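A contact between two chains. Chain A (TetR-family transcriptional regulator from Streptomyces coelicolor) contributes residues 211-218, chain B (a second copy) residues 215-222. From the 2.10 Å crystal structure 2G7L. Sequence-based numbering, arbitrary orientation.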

# COMPACT_ATOMS: atom_id res chain seq x y z
N ARG A 211 -0.97 -0.26 -15.79
CA ARG A 211 -0.08 -0.32 -17.02
C ARG A 211 0.94 0.79 -16.94
O ARG A 211 2.14 0.60 -17.10
CB ARG A 211 -0.86 -0.17 -18.35
CG ARG A 211 -1.40 -1.48 -19.00
CD ARG A 211 -1.76 -1.31 -20.50
NE ARG A 211 -0.57 -1.07 -21.35
CZ ARG A 211 0.26 -2.04 -21.80
NH1 ARG A 211 0.04 -3.33 -21.49
NH2 ARG A 211 1.31 -1.72 -22.55
N TRP A 212 0.44 1.98 -16.62
CA TRP A 212 1.32 3.14 -16.43
C TRP A 212 2.29 3.00 -15.25
O TRP A 212 3.45 3.26 -15.41
CB TRP A 212 0.47 4.44 -16.28
CG TRP A 212 1.31 5.67 -16.32
CD1 TRP A 212 1.98 6.16 -17.40
CD2 TRP A 212 1.61 6.56 -15.22
NE1 TRP A 212 2.68 7.28 -17.06
CE2 TRP A 212 2.46 7.57 -15.74
CE3 TRP A 212 1.24 6.60 -13.85
CZ2 TRP A 212 2.96 8.61 -14.95
CZ3 TRP A 212 1.77 7.60 -13.06
CH2 TRP A 212 2.59 8.63 -13.62
N SER A 213 1.87 2.63 -14.03
CA SER A 213 2.95 2.66 -13.01
C SER A 213 4.03 1.57 -13.15
O SER A 213 5.20 1.69 -12.67
CB SER A 213 2.38 2.68 -11.60
OG SER A 213 1.75 1.49 -11.33
N PHE A 214 3.67 0.48 -13.80
CA PHE A 214 4.70 -0.51 -14.16
C PHE A 214 5.85 0.14 -14.96
O PHE A 214 7.05 0.08 -14.58
CB PHE A 214 4.06 -1.69 -14.95
CG PHE A 214 5.10 -2.64 -15.51
CD1 PHE A 214 5.62 -3.67 -14.72
CD2 PHE A 214 5.63 -2.46 -16.78
CE1 PHE A 214 6.64 -4.52 -15.24
CE2 PHE A 214 6.65 -3.32 -17.29
CZ PHE A 214 7.13 -4.34 -16.53
N ASP A 215 5.48 0.79 -16.05
CA ASP A 215 6.48 1.60 -16.85
C ASP A 215 7.15 2.69 -16.06
O ASP A 215 8.35 2.82 -16.08
CB ASP A 215 5.77 2.19 -18.08
CG ASP A 215 5.43 1.12 -19.09
OD1 ASP A 215 6.31 0.25 -19.26
OD2 ASP A 215 4.32 1.14 -19.71
N VAL A 216 6.38 3.42 -15.26
CA VAL A 216 6.99 4.46 -14.43
C VAL A 216 8.05 3.85 -13.55
O VAL A 216 9.17 4.39 -13.37
CB VAL A 216 5.88 5.18 -13.51
CG1 VAL A 216 6.48 6.05 -12.50
CG2 VAL A 216 4.91 5.88 -14.35
N LEU A 217 7.68 2.72 -12.93
CA LEU A 217 8.59 2.13 -11.96
C LEU A 217 9.78 1.52 -12.65
O LEU A 217 10.93 1.71 -12.22
CB LEU A 217 7.82 1.05 -11.14
CG LEU A 217 7.02 1.72 -9.99
CD1 LEU A 217 6.00 0.76 -9.53
CD2 LEU A 217 8.01 2.03 -8.83
N VAL A 218 9.53 0.77 -13.71
CA VAL A 218 10.72 0.14 -14.45
C VAL A 218 11.72 1.19 -14.97
O VAL A 218 12.98 1.18 -14.69
CB VAL A 218 10.20 -0.84 -15.56
CG1 VAL A 218 11.34 -1.43 -16.32
CG2 VAL A 218 9.46 -2.03 -14.83
N ASP B 215 12.96 9.41 -5.65
CA ASP B 215 13.73 9.58 -6.94
C ASP B 215 13.31 8.62 -8.03
O ASP B 215 13.08 9.03 -9.15
CB ASP B 215 15.23 9.43 -6.64
CG ASP B 215 15.76 10.60 -5.85
OD1 ASP B 215 15.33 11.72 -6.22
OD2 ASP B 215 16.60 10.43 -4.92
N VAL B 216 13.11 7.36 -7.69
CA VAL B 216 12.66 6.40 -8.70
C VAL B 216 11.37 6.88 -9.31
O VAL B 216 11.15 6.85 -10.54
CB VAL B 216 12.44 4.95 -8.04
CG1 VAL B 216 11.75 4.03 -8.96
CG2 VAL B 216 13.71 4.42 -7.56
N LEU B 217 10.45 7.30 -8.42
CA LEU B 217 9.13 7.67 -8.89
C LEU B 217 9.18 8.96 -9.66
O LEU B 217 8.58 9.08 -10.74
CB LEU B 217 8.17 7.79 -7.68
CG LEU B 217 7.64 6.39 -7.27
CD1 LEU B 217 7.10 6.49 -5.90
CD2 LEU B 217 6.50 6.00 -8.25
N VAL B 218 9.86 9.96 -9.12
CA VAL B 218 9.94 11.29 -9.88
C VAL B 218 10.58 11.14 -11.27
O VAL B 218 10.00 11.52 -12.36
CB VAL B 218 10.64 12.37 -8.97
CG1 VAL B 218 10.77 13.66 -9.71
CG2 VAL B 218 9.71 12.63 -7.73
N ASN B 219 11.70 10.43 -11.28
CA ASN B 219 12.37 10.08 -12.56
C ASN B 219 11.45 9.34 -13.47
O ASN B 219 11.27 9.68 -14.65
CB ASN B 219 13.59 9.25 -12.27
CG ASN B 219 14.67 10.09 -11.72
OD1 ASN B 219 14.59 11.31 -11.84
ND2 ASN B 219 15.69 9.47 -11.08
N GLY B 220 10.77 8.33 -12.96
CA GLY B 220 9.81 7.67 -13.88
C GLY B 220 8.61 8.46 -14.29
O GLY B 220 8.14 8.37 -15.41
N ILE B 221 8.01 9.16 -13.32
CA ILE B 221 6.81 9.96 -13.65
C ILE B 221 7.12 10.99 -14.76
O ILE B 221 6.39 11.10 -15.77
CB ILE B 221 6.25 10.67 -12.40
CG1 ILE B 221 5.60 9.66 -11.43
CG2 ILE B 221 5.25 11.83 -12.81
CD1 ILE B 221 5.53 10.19 -10.00
N THR B 222 8.23 11.71 -14.60
CA THR B 222 8.55 12.80 -15.56
C THR B 222 8.87 12.24 -16.95
O THR B 222 8.61 12.92 -17.95
CB THR B 222 9.67 13.71 -15.09
OG1 THR B 222 10.84 12.93 -14.79
CG2 THR B 222 9.24 14.48 -13.82

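At the apolar centre of the contact lies Val A216, which loses more surface to the opposing stretch (74 Å²) than any other residue here. Its CA-to-CB bond runs sideways to chain B, and with chi1 in the t well CG1 lies against the partner helix, 3.6 Å from the backbone N of Ile B221 and 4.1 Å from the carbonyl O of Leu B217. Those two backbone atoms are already paired with each other within their helix (Ile B221 N to Leu B217 O, 2.6 Å), so the methyl group packs on a satisfied backbone. The same CG1 also meets CG1 of Ile B221 at 3.9 Å and CD2 of Leu B217 at 4.3 Å.

Such close packing depends on Gly B220, whose CA is 4.3 Å from the CA of Val A216. The helix axes approach to 7.7 Å here, with 115° between their N-to-C directions. A CB at this position would point toward chain A and lie 2.0 Å from the O of Val A216, a clear clash. With only hydrogens on its alpha carbon, glycine instead lets its CA approach the O of Val A216 to 3.4 Å, in a CA-H...O contact with an angle of 153° at the hydrogen.

Around this centre longer side chains, those of Leu A217, Leu B217 and Trp A212, extend the apolar packing. Leu A217 directs its CA-to-CB bond away from chain B, yet its m,t conformation brings the end of the side chain back, placing CD2 4.2 Å from CG1 of Val B216 and 4.3 Å from CD2 of Leu B217. Leu B217 adopts the same rotamer, so the two leucines meet through equivalent methyl groups. One turn before Val A216, Trp A212 starts sideways but reaches chain B with its ring: CH2 lies 3.9 Å from CG1 of Ile B221, at an oblique approach. Its broad indole extends the apolar surface, while the polar NE1 is hydrogen-bonded elsewhere in the structure.

Together the stretches bury 305 Å² in a mainly apolar contact, with no hydrogen bond formed across it. The polar side chains stay outside this patch. Asp A215 and Asn B219 set out sideways, but their ends lead away from the partner, and their polar atoms find hydrogen bonds elsewhere in the structure. Thr B222 points away and turns its hydroxyl back on its own helix, OG1 donating to the O of Val B218 at 2.9 Å. No polar side chain crosses to the partner; the link is made by apolar packing and the CA-H...O contact of Gly B220.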